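Local coordinates for putative hydrolase (Bacteroides ovatus, PDB 4HBS), which is a putative hydrolase of uncharacterised activity, built as a five-bladed beta-propeller and probably related to the beta-fructosidase superfamily of glycoside-processing enzymes, at residues L338-P342 / F399-F403. Residues are numbered along the deposited sequence.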
loop_
_atom_site.group_PDB
_atom_site.type_symbol
_atom_site.label_atom_id
_atom_site.label_comp_id
_atom_site.label_asym_id
_atom_site.label_seq_id
_atom_site.Cartn_x
_atom_site.Cartn_y
_atom_site.Cartn_z
ATOM N N LEU A 338 10.347 -2.743 14.932
ATOM C CA LEU A 338 11.018 -3.591 13.944
ATOM C C LEU A 338 12.285 -2.899 13.478
ATOM O O LEU A 338 13.376 -3.464 13.585
ATOM C CB LEU A 338 10.070 -3.876 12.782
ATOM C CG LEU A 338 10.492 -4.939 11.802
ATOM C CD1 LEU A 338 10.620 -6.282 12.474
ATOM C CD2 LEU A 338 9.502 -5.017 10.639
ATOM N N PHE A 339 12.153 -1.641 13.071
ATOM C CA PHE A 339 13.274 -0.790 12.696
ATOM C C PHE A 339 12.805 0.657 12.498
ATOM O O PHE A 339 11.605 0.922 12.503
ATOM C CB PHE A 339 13.981 -1.317 11.444
ATOM C CG PHE A 339 13.310 -1.045 10.121
ATOM C CD1 PHE A 339 12.218 -1.799 9.710
ATOM C CD2 PHE A 339 13.844 -0.120 9.228
ATOM C CE1 PHE A 339 11.637 -1.589 8.455
ATOM C CE2 PHE A 339 13.291 0.052 7.957
ATOM C CZ PHE A 339 12.193 -0.682 7.579
ATOM N N THR A 340 13.754 1.572 12.327
ATOM C CA THR A 340 13.496 2.996 12.127
ATOM C C THR A 340 13.859 3.377 10.712
ATOM O O THR A 340 14.987 3.146 10.296
ATOM C CB THR A 340 14.273 3.805 13.132
ATOM O OG1 THR A 340 13.983 3.295 14.432
ATOM C CG2 THR A 340 13.915 5.266 13.080
ATOM N N LEU A 341 12.917 3.964 9.971
ATOM C CA LEU A 341 13.141 4.332 8.576
ATOM C C LEU A 341 14.108 5.487 8.473
ATOM O O LEU A 341 14.137 6.311 9.376
ATOM C CB LEU A 341 11.820 4.684 7.895
ATOM C CG LEU A 341 10.896 3.488 7.691
ATOM C CD1 LEU A 341 9.440 3.911 7.595
ATOM C CD2 LEU A 341 11.310 2.701 6.485
ATOM N N PRO A 342 14.914 5.575 7.391
ATOM C CA PRO A 342 15.900 6.663 7.293
ATOM C C PRO A 342 15.337 8.071 7.401
ATOM O O PRO A 342 14.213 8.339 6.987
ATOM C CB PRO A 342 16.516 6.464 5.910
ATOM C CG PRO A 342 16.302 5.051 5.590
ATOM C CD PRO A 342 15.029 4.645 6.250
ATOM N N PHE A 399 12.275 0.609 -1.056
ATOM C CA PHE A 399 12.051 -0.747 -0.579
ATOM C C PHE A 399 13.092 -1.217 0.454
ATOM O O PHE A 399 14.268 -0.839 0.397
ATOM C CB PHE A 399 12.030 -1.692 -1.778
ATOM C CG PHE A 399 10.898 -1.372 -2.722
ATOM C CD1 PHE A 399 11.026 -0.361 -3.671
ATOM C CD2 PHE A 399 9.675 -2.017 -2.609
ATOM C CE1 PHE A 399 9.987 -0.065 -4.544
ATOM C CE2 PHE A 399 8.622 -1.698 -3.469
ATOM C CZ PHE A 399 8.793 -0.731 -4.436
ATOM N N TYR A 400 12.626 -2.049 1.408
ATOM C CA TYR A 400 13.449 -2.642 2.469
ATOM C C TYR A 400 13.111 -4.111 2.641
ATOM O O TYR A 400 11.990 -4.503 2.374
ATOM C CB TYR A 400 13.222 -1.922 3.825
ATOM C CG TYR A 400 13.458 -0.436 3.757
ATOM C CD1 TYR A 400 12.477 0.423 3.272
ATOM C CD2 TYR A 400 14.677 0.113 4.136
ATOM C CE1 TYR A 400 12.704 1.788 3.162
ATOM C CE2 TYR A 400 14.926 1.478 4.004
ATOM C CZ TYR A 400 13.933 2.313 3.524
ATOM O OH TYR A 400 14.192 3.652 3.370
ATOM N N ARG A 401 14.061 -4.911 3.112
ATOM C CA ARG A 401 13.844 -6.325 3.443
ATOM C C ARG A 401 14.330 -6.536 4.871
ATOM O O ARG A 401 15.407 -6.035 5.222
ATOM C CB ARG A 401 14.566 -7.261 2.477
ATOM C CG ARG A 401 14.200 -7.025 1.023
ATOM C CD ARG A 401 13.969 -8.300 0.240
ATOM N NE ARG A 401 13.495 -7.986 -1.112
ATOM C CZ ARG A 401 12.832 -8.814 -1.921
ATOM N NH1 ARG A 401 12.550 -10.057 -1.532
ATOM N NH2 ARG A 401 12.447 -8.408 -3.125
ATOM N N VAL A 402 13.514 -7.189 5.711
ATOM C CA VAL A 402 13.853 -7.474 7.102
ATOM C C VAL A 402 13.990 -8.972 7.225
ATOM O O VAL A 402 13.013 -9.694 7.014
ATOM C CB VAL A 402 12.810 -6.918 8.111
ATOM C CG1 VAL A 402 13.310 -7.047 9.545
ATOM C CG2 VAL A 402 12.453 -5.467 7.801
ATOM N N PHE A 403 15.200 -9.452 7.541
ATOM C CA PHE A 403 15.447 -10.880 7.750
ATOM C C PHE A 403 15.536 -11.165 9.234
ATOM O O PHE A 403 16.090 -10.362 9.995
ATOM C CB PHE A 403 16.723 -11.324 7.066
ATOM C CG PHE A 403 16.638 -11.301 5.567
ATOM C CD1 PHE A 403 16.717 -10.102 4.873
ATOM C CD2 PHE A 403 16.566 -12.483 4.840
ATOM C CE1 PHE A 403 16.681 -10.082 3.484
ATOM C CE2 PHE A 403 16.530 -12.463 3.451
ATOM C CZ PHE A 403 16.580 -11.263 2.780
#
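Start at Y400, the residue most covered here (78 Å²). Its ring reaches across from strand 399-403 to the end of strand 333-340 and the turn after it, where F339, L341 and P342 meet it. CD2 of L341 sits over one ring face, 4.1 Å from the Y400 centroid, a CH-pi contact; P342 CD makes a close van der Waals approach, 3.2 Å, to Y400 OH; and the F339 ring leans in obliquely, centroids 5.6 Å apart and planes at 50°. V402, two residues on and pointing the same way, has CG2 4.0 Å from F339 CE1 and CG1 4.0 Å from L338 CD1. R401, between them, has its CA-to-CB bond pointing away, and its guanidinium forms salt bridges with D42 and E370. The strands belong to different sheets: 333-340 is an outermost strand of one propeller blade, 399-403 the middle strand of the next. The axes of 338-340 and 399-403 approach to 9.3 Å, directions 141° apart, obliquely antiparallel, and no hydrogen bond crosses. The two neighbouring blades therefore meet here through apolar and aromatic side chains, without backbone pairing.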